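Local structure of prophenoloxidase b (Marsupenaeus japonicus, 3WKY) at residues His447-Lys453 with Ser477-Pro483; Lys502-Phe506 with Asp628-Tyr634; Ser549-Leu555 with Arg576-Val580. The protein is a type 3 copper protein of crustacean hemolymph, a phenoloxidase precursor that, once activated, probably oxidises monophenols and o-diphenols. All coordinates share one frame; numbering follows the deposited sequence. Where two conformers were deposited one is given.

Contact 1. Residues His447-Lys453 with Ser477-Pro483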
loop_
_atom_site.group_PDB
_atom_site.type_symbol
_atom_site.label_atom_id
_atom_site.label_comp_id
_atom_site.label_asym_id
_atom_site.label_seq_id
_atom_site.Cartn_x
_atom_site.Cartn_y
_atom_site.Cartn_z
ATOM N N HIS A 447 26.335 -27.211 -32.610
ATOM C CA HIS A 447 27.101 -26.597 -31.532
ATOM C C HIS A 447 27.094 -25.081 -31.606
ATOM O O HIS A 447 26.846 -24.492 -32.654
ATOM C CB HIS A 447 28.558 -27.076 -31.529
ATOM C CG HIS A 447 28.729 -28.506 -31.131
ATOM N ND1 HIS A 447 28.864 -29.520 -32.053
ATOM C CD2 HIS A 447 28.786 -29.094 -29.910
ATOM C CE1 HIS A 447 28.999 -30.673 -31.417
ATOM N NE2 HIS A 447 28.957 -30.442 -30.119
ATOM N N THR A 448 27.355 -24.459 -30.466
ATOM C CA THR A 448 27.582 -23.018 -30.431
ATOM C C THR A 448 28.764 -22.759 -29.529
ATOM O O THR A 448 29.125 -23.594 -28.695
ATOM C CB THR A 448 26.375 -22.181 -29.920
ATOM O OG1 THR A 448 26.165 -22.429 -28.526
ATOM C CG2 THR A 448 25.107 -22.484 -30.708
ATOM N N PHE A 449 29.422 -21.622 -29.738
ATOM C CA PHE A 449 30.566 -21.233 -28.905
ATOM C C PHE A 449 30.883 -19.755 -29.099
ATOM O O PHE A 449 30.332 -19.117 -29.998
ATOM C CB PHE A 449 31.805 -22.095 -29.212
ATOM C CG PHE A 449 31.974 -22.416 -30.672
ATOM C CD1 PHE A 449 32.229 -21.413 -31.598
ATOM C CD2 PHE A 449 31.883 -23.724 -31.113
ATOM C CE1 PHE A 449 32.381 -21.708 -32.942
ATOM C CE2 PHE A 449 32.037 -24.029 -32.457
ATOM C CZ PHE A 449 32.287 -23.020 -33.370
ATOM N N PHE A 450 31.756 -19.199 -28.266
ATOM C CA PHE A 450 32.122 -17.794 -28.442
ATOM C C PHE A 450 33.418 -17.640 -29.232
ATOM O O PHE A 450 34.362 -18.405 -29.043
ATOM C CB PHE A 450 32.206 -17.054 -27.104
ATOM C CG PHE A 450 30.862 -16.778 -26.492
ATOM C CD1 PHE A 450 30.154 -15.630 -26.831
ATOM C CD2 PHE A 450 30.295 -17.676 -25.595
ATOM C CE1 PHE A 450 28.903 -15.376 -26.274
ATOM C CE2 PHE A 450 29.044 -17.431 -25.034
ATOM C CZ PHE A 450 28.350 -16.282 -25.372
ATOM N N THR A 451 33.432 -16.646 -30.116
ATOM C CA THR A 451 34.558 -16.372 -31.000
ATOM C C THR A 451 34.755 -14.855 -31.073
ATOM O O THR A 451 33.782 -14.101 -31.113
ATOM C CB THR A 451 34.285 -16.942 -32.420
ATOM O OG1 THR A 451 34.386 -18.372 -32.398
ATOM C CG2 THR A 451 35.281 -16.411 -33.437
ATOM N N PRO A 452 36.014 -14.397 -31.079
ATOM C CA PRO A 452 36.278 -12.960 -31.232
ATOM C C PRO A 452 36.022 -12.478 -32.657
ATOM O O PRO A 452 36.169 -13.256 -33.600
ATOM C CB PRO A 452 37.770 -12.847 -30.906
ATOM C CG PRO A 452 38.329 -14.192 -31.244
ATOM C CD PRO A 452 37.251 -15.167 -30.857
ATOM N N LYS A 453 35.603 -11.223 -32.803
ATOM C CA LYS A 453 35.524 -10.570 -34.105
ATOM C C LYS A 453 36.074 -9.157 -33.949
ATOM O O LYS A 453 35.949 -8.551 -32.882
ATOM C CB LYS A 453 34.087 -10.503 -34.627
ATOM C CG LYS A 453 33.442 -11.853 -34.945
ATOM C CD LYS A 453 32.059 -11.640 -35.553
ATOM C CE LYS A 453 31.224 -12.921 -35.561
ATOM N NZ LYS A 453 31.823 -13.976 -36.410
ATOM N N SER A 477 35.890 -7.866 -29.961
ATOM C CA SER A 477 35.002 -8.337 -28.908
ATOM C C SER A 477 34.501 -9.731 -29.244
ATOM O O SER A 477 34.703 -10.223 -30.358
ATOM C CB SER A 477 33.825 -7.378 -28.713
ATOM O OG SER A 477 33.085 -7.227 -29.915
ATOM N N ASN A 478 33.852 -10.364 -28.275
ATOM C CA ASN A 478 33.399 -11.742 -28.432
ATOM C C ASN A 478 31.946 -11.826 -28.873
ATOM O O ASN A 478 31.120 -11.007 -28.471
ATOM C CB ASN A 478 33.595 -12.504 -27.123
ATOM C CG ASN A 478 35.057 -12.670 -26.770
ATOM O OD1 ASN A 478 35.850 -13.138 -27.587
ATOM N ND2 ASN A 478 35.425 -12.272 -25.557
ATOM N N PHE A 479 31.645 -12.823 -29.696
ATOM C CA PHE A 479 30.303 -13.016 -30.232
ATOM C C PHE A 479 29.943 -14.485 -30.121
ATOM O O PHE A 479 30.811 -15.353 -30.278
ATOM C CB PHE A 479 30.272 -12.665 -31.722
ATOM C CG PHE A 479 30.480 -11.218 -32.013
ATOM C CD1 PHE A 479 31.751 -10.662 -31.980
ATOM C CD2 PHE A 479 29.401 -10.406 -32.338
ATOM C CE1 PHE A 479 31.944 -9.308 -32.242
ATOM C CE2 PHE A 479 29.586 -9.058 -32.610
ATOM C CZ PHE A 479 30.863 -8.508 -32.565
ATOM N N LEU A 480 28.667 -14.776 -29.891
ATOM C CA LEU A 480 28.214 -16.156 -30.024
ATOM C C LEU A 480 28.375 -16.519 -31.496
ATOM O O LEU A 480 28.213 -15.659 -32.366
ATOM C CB LEU A 480 26.746 -16.292 -29.617
ATOM C CG LEU A 480 26.304 -17.742 -29.479
ATOM C CD1 LEU A 480 26.950 -18.310 -28.231
ATOM C CD2 LEU A 480 24.785 -17.901 -29.454
ATOM N N GLU A 481 28.693 -17.786 -31.774
ATOM C CA GLU A 481 28.883 -18.240 -33.142
ATOM C C GLU A 481 28.529 -19.716 -33.216
ATOM O O GLU A 481 28.324 -20.352 -32.182
ATOM C CB GLU A 481 30.341 -18.026 -33.582
ATOM C CG GLU A 481 30.566 -16.807 -34.475
ATOM C CD GLU A 481 29.978 -16.978 -35.870
ATOM O OE1 GLU A 481 29.353 -18.033 -36.153
ATOM O OE2 GLU A 481 30.146 -16.052 -36.696
ATOM N N HIS A 482 28.459 -20.260 -34.430
ATOM C CA HIS A 482 28.136 -21.669 -34.615
ATOM C C HIS A 482 28.799 -22.143 -35.905
ATOM O O HIS A 482 29.008 -21.345 -36.811
ATOM C CB HIS A 482 26.619 -21.839 -34.749
ATOM C CG HIS A 482 26.064 -21.262 -36.013
ATOM N ND1 HIS A 482 25.943 -21.995 -37.179
ATOM C CD2 HIS A 482 25.621 -20.016 -36.312
ATOM C CE1 HIS A 482 25.435 -21.233 -38.128
ATOM N NE2 HIS A 482 25.232 -20.023 -37.628
ATOM N N PRO A 483 29.137 -23.442 -35.988
ATOM C CA PRO A 483 29.616 -24.036 -37.250
ATOM C C PRO A 483 28.513 -24.079 -38.301
ATOM O O PRO A 483 27.337 -24.171 -37.922
ATOM C CB PRO A 483 29.969 -25.477 -36.850
ATOM C CG PRO A 483 30.188 -25.436 -35.377
ATOM C CD PRO A 483 29.245 -24.374 -34.852
HETATM O O HOH W 1 34.260 -6.202 -32.623
#
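H447 O lies 3.3 Å from CD of P483 and also touches CB of H482, at one end of the antiparallel pairing of strands 445-456 and 472-481, neighbours in the mixed sheet of the hemocyanin-type Ig-like domain; the H447 imidazole turns away to E432. T448 CA makes a CA-H...O contact with E481 O. The ladder's first pair, hydrogen-bonded, is F449 with E481: F449 N donates to E481 O at 3.0 Å, and E481 N returns a bond to F449 O that is bent at hydrogen (134°) although it arrives nearly in line with the C=O. With CG of F449 wedged between its own N and carbonyl carbon (chi1 38°), one face of the ring is turned to E481 O, and CZ lies 3.6 Å from CD of P483; W435 meets the ring from outside the two strands. On the other face of the sheet F450 receives CD1 of L480 over its ring, 3.9 Å from the centroid, a CH-pi contact; Y188 and H664 also meet this ring. T451 and F479 exchange two backbone bonds, the one from T451 N to F479 O lying in the carbonyl plane. P452, which has no N-H to give, falls at a non-hydrogen-bonded position opposite N478, where its CA approaches S477 O instead. K453 and S477 form the last hydrogen-bonded pair within these segments, and a water links K453 O to S477 OG. The lysine chain runs across the F479 ring, CD over the face at 4.0 Å from the centroid, then bends at the last torsion (chi4 -64°). That bend brings NZ to the anti lone pair of E481 OE2 at 2.7 Å, while E481 OE1 accepts from H482 N and forms a salt bridge with R576.

Contact 2. Residues Lys502-Phe506 with Asp628-Tyr634; sequences KLRIF and DPWPMGY
R504 and D628 meet head-on because both side chains reach out from their backbones: the arginine is extended from CG to NE, and the aspartate holds CG anti to the backbone N (chi1 -178°). The guanidinium presents NH1 and NH2 to one oxygen: NH1 lies 2.9 Å from D628 OD2 on its syn side, and NH2 3.0 Å from the same OD2, approaching from above the carboxylate plane. A weak bond from NH2 to OD1 adds to the salt bridge. OD2 lies close to the guanidinium plane, but the two flat groups are turned 42° apart, consistent with a grip concentrated on OD2. OD1 is engaged within its own loop, accepting from W630 N in an Asx turn.

The two faces of the guanidinium are lined by CD1 of Y634, 3.5 Å above its plane, and on the opposite face by CD of K502. The tyrosine stands nearly upright on the guanidinium (84° between planes), putting NE at the edge of its ring, while its OH bonds to Q418 O. The W630 ring stacks on that of Y634, whose CZ sits over its centre, and W630 CD1 comes obliquely within 3.4 Å of R504 NH2. K502 reaches D628 OD2 through water 2, and another water joins R504 NH1 to Y634 O. Further along, F506 CZ packs on CA of G633, within the type II turn P631-Y634.

The contact ties strand 501-509 of the Ig-like domain to the irregular loop 628-634, whose W630 and P631 touch L684 of a neighbouring subunit. With two arginine nitrogens and a water-linked lysine directed at one carboxylate oxygen, the negative charge of D628 is probably stabilised and its ionised form favoured.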
loop_
_atom_site.group_PDB
_atom_site.type_symbol
_atom_site.label_atom_id
_atom_site.label_comp_id
_atom_site.label_asym_id
_atom_site.label_seq_id
_atom_site.Cartn_x
_atom_site.Cartn_y
_atom_site.Cartn_z
ATOM N N LYS A 502 6.799 -25.857 -51.430
ATOM C CA LYS A 502 7.537 -24.977 -50.533
ATOM C C LYS A 502 7.791 -25.744 -49.232
ATOM O O LYS A 502 6.865 -26.298 -48.641
ATOM C CB LYS A 502 6.749 -23.693 -50.282
ATOM C CG LYS A 502 7.262 -22.870 -49.096
ATOM C CD LYS A 502 6.830 -21.410 -49.207
ATOM C CE LYS A 502 7.824 -20.625 -50.047
ATOM N NZ LYS A 502 7.419 -19.201 -50.216
ATOM N N LEU A 503 9.054 -25.828 -48.824
ATOM C CA LEU A 503 9.395 -26.460 -47.558
ATOM C C LEU A 503 9.341 -25.373 -46.480
ATOM O O LEU A 503 9.825 -24.262 -46.688
ATOM C CB LEU A 503 10.782 -27.077 -47.619
ATOM C CG LEU A 503 10.817 -28.430 -48.342
ATOM C CD1 LEU A 503 12.251 -28.883 -48.558
ATOM C CD2 LEU A 503 10.047 -29.457 -47.522
ATOM N N ARG A 504 8.729 -25.701 -45.347
ATOM C CA ARG A 504 8.581 -24.736 -44.256
ATOM C C ARG A 504 9.128 -25.417 -43.033
ATOM O O ARG A 504 8.596 -26.435 -42.598
ATOM C CB ARG A 504 7.107 -24.428 -44.055
ATOM C CG ARG A 504 6.433 -23.869 -45.289
ATOM C CD ARG A 504 4.958 -23.725 -45.071
ATOM N NE ARG A 504 4.286 -23.281 -46.282
ATOM C CZ ARG A 504 4.123 -22.013 -46.636
ATOM N NH1 ARG A 504 4.562 -21.027 -45.849
ATOM N NH2 ARG A 504 3.500 -21.730 -47.769
ATOM N N ILE A 505 10.200 -24.865 -42.478
ATOM C CA ILE A 505 10.919 -25.532 -41.402
ATOM C C ILE A 505 11.015 -24.598 -40.197
ATOM O O ILE A 505 11.451 -23.461 -40.346
ATOM C CB ILE A 505 12.319 -25.920 -41.868
ATOM C CG1 ILE A 505 12.180 -26.842 -43.097
ATOM C CG2 ILE A 505 13.085 -26.593 -40.750
ATOM C CD1 ILE A 505 13.422 -27.603 -43.475
ATOM N N PHE A 506 10.589 -25.073 -39.023
ATOM C CA PHE A 506 10.548 -24.220 -37.816
ATOM C C PHE A 506 11.167 -24.946 -36.626
ATOM O O PHE A 506 11.176 -26.178 -36.578
ATOM C CB PHE A 506 9.100 -23.811 -37.485
ATOM C CG PHE A 506 8.500 -22.848 -38.472
ATOM C CD1 PHE A 506 7.885 -23.303 -39.629
ATOM C CD2 PHE A 506 8.559 -21.476 -38.247
ATOM C CE1 PHE A 506 7.339 -22.405 -40.547
ATOM C CE2 PHE A 506 8.013 -20.580 -39.156
ATOM C CZ PHE A 506 7.397 -21.044 -40.302
ATOM N N ASP A 628 4.009 -15.675 -51.169
ATOM C CA ASP A 628 3.213 -16.711 -50.529
ATOM C C ASP A 628 1.907 -16.129 -49.974
ATOM O O ASP A 628 1.934 -15.175 -49.196
ATOM C CB ASP A 628 4.092 -17.261 -49.404
ATOM C CG ASP A 628 3.462 -18.388 -48.643
ATOM O OD1 ASP A 628 2.424 -18.911 -49.089
ATOM O OD2 ASP A 628 4.033 -18.750 -47.586
ATOM N N PRO A 629 0.750 -16.691 -50.368
ATOM C CA PRO A 629 -0.501 -16.147 -49.826
ATOM C C PRO A 629 -0.785 -16.585 -48.379
ATOM O O PRO A 629 -1.622 -15.950 -47.732
ATOM C CB PRO A 629 -1.565 -16.722 -50.762
ATOM C CG PRO A 629 -0.974 -18.018 -51.228
ATOM C CD PRO A 629 0.507 -17.777 -51.339
ATOM N N TRP A 630 -0.110 -17.619 -47.883
ATOM C CA TRP A 630 -0.370 -18.116 -46.527
ATOM C C TRP A 630 0.122 -17.107 -45.493
ATOM O O TRP A 630 1.056 -16.347 -45.761
ATOM C CB TRP A 630 0.286 -19.484 -46.315
ATOM C CG TRP A 630 -0.360 -20.550 -47.175
ATOM C CD1 TRP A 630 0.162 -21.117 -48.300
ATOM C CD2 TRP A 630 -1.654 -21.149 -46.981
ATOM N NE1 TRP A 630 -0.726 -22.040 -48.822
ATOM C CE2 TRP A 630 -1.847 -22.079 -48.033
ATOM C CE3 TRP A 630 -2.664 -20.995 -46.023
ATOM C CZ2 TRP A 630 -3.016 -22.841 -48.155
ATOM C CZ3 TRP A 630 -3.822 -21.758 -46.138
ATOM C CH2 TRP A 630 -3.987 -22.676 -47.203
ATOM N N PRO A 631 -0.514 -17.074 -44.310
ATOM C CA PRO A 631 -0.023 -16.115 -43.307
ATOM C C PRO A 631 1.432 -16.412 -42.939
ATOM O O PRO A 631 1.850 -17.574 -43.001
ATOM C CB PRO A 631 -0.930 -16.386 -42.101
ATOM C CG PRO A 631 -2.219 -16.858 -42.703
ATOM C CD PRO A 631 -1.763 -17.738 -43.884
ATOM N N MET A 632 2.208 -15.391 -42.588
ATOM C CA MET A 632 3.595 -15.625 -42.187
ATOM C C MET A 632 3.646 -16.520 -40.948
ATOM O O MET A 632 2.946 -16.263 -39.953
ATOM C CB MET A 632 4.296 -14.297 -41.906
ATOM C CG MET A 632 4.342 -13.385 -43.140
ATOM S SD MET A 632 5.110 -11.805 -42.754
ATOM C CE MET A 632 4.305 -10.762 -43.965
ATOM N N GLY A 633 4.467 -17.567 -41.014
ATOM C CA GLY A 633 4.580 -18.522 -39.929
ATOM C C GLY A 633 3.618 -19.698 -40.037
ATOM O O GLY A 633 3.604 -20.561 -39.163
ATOM N N TYR A 634 2.822 -19.727 -41.103
ATOM C CA TYR A 634 1.885 -20.821 -41.358
ATOM C C TYR A 634 2.646 -22.138 -41.371
ATOM O O TYR A 634 3.768 -22.200 -41.879
ATOM C CB TYR A 634 1.180 -20.584 -42.698
ATOM C CG TYR A 634 0.607 -21.817 -43.390
ATOM C CD1 TYR A 634 1.372 -22.554 -44.277
ATOM C CD2 TYR A 634 -0.720 -22.193 -43.198
ATOM C CE1 TYR A 634 0.844 -23.661 -44.933
ATOM C CE2 TYR A 634 -1.256 -23.313 -43.854
ATOM C CZ TYR A 634 -0.467 -24.028 -44.718
ATOM O OH TYR A 634 -0.989 -25.142 -45.377
HETATM O O HOH W 2 7.067 -17.884 -47.996
HETATM O O HOH W 3 5.706 -20.952 -43.245
#

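Contact 3. Residues Ser549-Leu555 with Arg576-Val580. Unlike the reference sequence in segment 576-580: R576 (reference Gln). With NAG (2-acetamido-2-deoxy-beta-D-glucopyranose), chain F.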
loop_
_atom_site.group_PDB
_atom_site.type_symbol
_atom_site.label_atom_id
_atom_site.label_comp_id
_atom_site.label_asym_id
_atom_site.label_seq_id
_atom_site.Cartn_x
_atom_site.Cartn_y
_atom_site.Cartn_z
ATOM N N SER A 549 23.167 -24.102 -44.210
ATOM C CA SER A 549 22.706 -23.072 -43.278
ATOM C C SER A 549 22.882 -21.654 -43.828
ATOM O O SER A 549 22.047 -20.782 -43.569
ATOM C CB SER A 549 23.354 -23.266 -41.901
ATOM O OG SER A 549 24.767 -23.188 -41.952
ATOM N N ASN A 550 23.925 -21.426 -44.628
ATOM C CA ASN A 550 24.156 -20.098 -45.215
ATOM C C ASN A 550 23.110 -19.733 -46.262
ATOM O O ASN A 550 23.056 -18.595 -46.707
ATOM C CB ASN A 550 25.546 -19.996 -45.859
ATOM C CG ASN A 550 26.652 -19.720 -44.860
ATOM O OD1 ASN A 550 26.426 -19.683 -43.651
ATOM N ND2 ASN A 550 27.876 -19.537 -45.376
ATOM N N GLU A 551 22.285 -20.697 -46.668
ATOM C CA GLU A 551 21.249 -20.426 -47.658
ATOM C C GLU A 551 19.922 -20.058 -47.019
ATOM O O GLU A 551 18.961 -19.761 -47.727
ATOM C CB GLU A 551 20.978 -21.664 -48.537
ATOM C CG GLU A 551 22.167 -22.275 -49.230
ATOM C CD GLU A 551 21.748 -23.463 -50.093
ATOM O OE1 GLU A 551 21.366 -23.236 -51.260
ATOM O OE2 GLU A 551 21.762 -24.608 -49.592
ATOM N N SER A 552 19.851 -20.112 -45.692
ATOM C CA SER A 552 18.563 -19.949 -45.003
ATOM C C SER A 552 17.778 -18.716 -45.432
ATOM O O SER A 552 18.344 -17.644 -45.640
ATOM C CB SER A 552 18.754 -19.879 -43.490
ATOM O OG SER A 552 17.522 -19.518 -42.892
ATOM N N SER A 553 16.461 -18.870 -45.523
ATOM C CA SER A 553 15.577 -17.766 -45.865
ATOM C C SER A 553 15.676 -16.591 -44.890
ATOM O O SER A 553 15.327 -15.460 -45.241
ATOM C CB SER A 553 14.139 -18.267 -45.886
ATOM O OG SER A 553 13.830 -18.918 -44.667
ATOM N N ILE A 554 16.140 -16.839 -43.668
ATOM C CA ILE A 554 16.171 -15.738 -42.673
ATOM C C ILE A 554 17.413 -14.853 -42.822
ATOM O O ILE A 554 17.491 -13.767 -42.242
ATOM C CB ILE A 554 16.049 -16.238 -41.217
ATOM C CG1 ILE A 554 17.348 -16.916 -40.771
ATOM C CG2 ILE A 554 14.802 -17.151 -41.055
ATOM C CD1 ILE A 554 17.319 -17.440 -39.331
ATOM N N LEU A 555 18.377 -15.314 -43.612
ATOM C CA LEU A 555 19.590 -14.544 -43.889
ATOM C C LEU A 555 19.429 -13.772 -45.199
ATOM O O LEU A 555 18.588 -14.120 -46.026
ATOM C CB LEU A 555 20.793 -15.487 -43.991
ATOM C CG LEU A 555 21.031 -16.390 -42.777
ATOM C CD1 LEU A 555 22.166 -17.381 -43.027
ATOM C CD2 LEU A 555 21.328 -15.528 -41.529
ATOM N N ARG A 576 23.881 -14.107 -38.884
ATOM C CA ARG A 576 24.271 -15.496 -39.104
ATOM C C ARG A 576 24.837 -16.097 -37.824
ATOM O O ARG A 576 24.593 -17.270 -37.523
ATOM C CB ARG A 576 25.281 -15.642 -40.262
ATOM C CG ARG A 576 25.615 -17.114 -40.564
ATOM C CD ARG A 576 27.048 -17.320 -41.098
ATOM N NE ARG A 576 27.508 -18.697 -40.887
ATOM C CZ ARG A 576 28.078 -19.135 -39.762
ATOM N NH1 ARG A 576 28.268 -18.305 -38.739
ATOM N NH2 ARG A 576 28.462 -20.405 -39.652
ATOM N N ASN A 577 25.564 -15.288 -37.055
ATOM C CA ASN A 577 26.193 -15.795 -35.838
ATOM C C ASN A 577 25.188 -16.153 -34.738
ATOM O O ASN A 577 25.521 -16.904 -33.807
ATOM C CB ASN A 577 27.269 -14.836 -35.317
ATOM C CG ASN A 577 26.684 -13.566 -34.710
ATOM O OD1 ASN A 577 26.179 -12.708 -35.424
ATOM N ND2 ASN A 577 26.761 -13.445 -33.386
ATOM N N LEU A 578 23.962 -15.639 -34.859
ATOM C CA LEU A 578 22.887 -15.984 -33.907
ATOM C C LEU A 578 21.836 -16.882 -34.540
ATOM O O LEU A 578 20.707 -16.981 -34.060
ATOM C CB LEU A 578 22.223 -14.720 -33.327
ATOM C CG LEU A 578 23.152 -13.722 -32.634
ATOM C CD1 LEU A 578 22.335 -12.530 -32.093
ATOM C CD2 LEU A 578 23.958 -14.374 -31.499
ATOM N N GLN A 579 22.206 -17.557 -35.625
ATOM C CA GLN A 579 21.261 -18.406 -36.329
ATOM C C GLN A 579 20.847 -19.631 -35.509
ATOM O O GLN A 579 19.750 -20.163 -35.683
ATOM C CB GLN A 579 21.888 -18.848 -37.651
ATOM C CG GLN A 579 21.033 -19.721 -38.518
ATOM C CD GLN A 579 21.699 -19.914 -39.865
ATOM O OE1 GLN A 579 22.915 -19.713 -39.986
ATOM N NE2 GLN A 579 20.917 -20.273 -40.886
ATOM N N VAL A 580 21.730 -20.079 -34.622
ATOM C CA VAL A 580 21.474 -21.257 -33.802
ATOM C C VAL A 580 21.345 -20.793 -32.352
ATOM O O VAL A 580 22.219 -20.081 -31.857
ATOM C CB VAL A 580 22.640 -22.270 -33.945
ATOM C CG1 VAL A 580 22.474 -23.473 -32.990
ATOM C CG2 VAL A 580 22.743 -22.749 -35.414
HETATM C C1 NAG F . 28.912 -19.426 -44.372
HETATM C C2 NAG F . 30.109 -19.914 -45.194
HETATM C C3 NAG F . 31.374 -19.828 -44.351
HETATM C C4 NAG F . 31.570 -18.396 -43.876
HETATM C C5 NAG F . 30.304 -17.839 -43.229
HETATM C C6 NAG F . 30.442 -16.335 -43.031
HETATM C C7 NAG F . 29.940 -21.493 -47.035
HETATM C C8 NAG F . 30.272 -22.893 -47.463
HETATM N N2 NAG F . 29.909 -21.257 -45.721
HETATM O O3 NAG F . 32.495 -20.225 -45.104
HETATM O O4 NAG F . 32.631 -18.343 -42.946
HETATM O O5 NAG F . 29.155 -18.073 -44.024
HETATM O O6 NAG F . 30.176 -15.695 -44.260
HETATM O O7 NAG F . 29.713 -20.623 -47.877
HETATM O O HOH W 4 24.976 -20.609 -41.532
#
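S549 O is gripped by two donors, Q579 NE2 across the contact at 3.0 Å and S552 N within its own loop, and they arrive from opposite faces of the carbonyl plane. This joins two loops of the Ig-like domain, both between strands 541-548 and 588-598, beside the N-glycosylation site at N550. The glutamine bond is almost straight at hydrogen (175°), and S549 O lies in the Q579 amide plane. An extended chain, with CG anti to the backbone N (chi1 -179°), carries that amide into the loop, where NE2 also lies 3.4 Å from CB of S552 and 3.8 Å from L555 CD1. Segment 549-555 is folded by a type I turn from S552 to L555 and an ST turn in which S552 OG accepts from I554 N; S552 OG also bonds to V530 O. Water 4 joins S549 OG, N550 OD1 and Q579 OE1, so both polar ends of the glutamine amide have partners; S549 has a further partner in F485.

R576, which differs from the reference sequence, approaches the glycosylated asparagine edge-on: N550 OD1 lies near the guanidinium plane while the amide and guanidinium stand 84° apart. Its NH2 forms a salt bridge with D484. NE donates to an in-plane lone pair of N550 OD1 at 3.1 Å, beside the covalent bond from N550 ND2 to C1 of the sugar.

Along the chain, contact 1 comes first, closing the short excursion between strands 445-456 and 472-481 before contact 2 begins. Contact 2 then joins strand 501-509 to the loop 628-634, spanning 121 intervening residues. Contact 3 is nested within that span, between strands 541-548 and 588-598, and closes a loop of 20 intervening residues without helix or strand. Contacts 1 and 2 reach the same mixed sheet, but their centres are 30 Å apart and they do not touch. Contact 3 does meet contact 1, through R576 and N577, which link its loop region to strand 472-481. Contacts 2 and 3 stay about 7 Å apart at their nearest atoms.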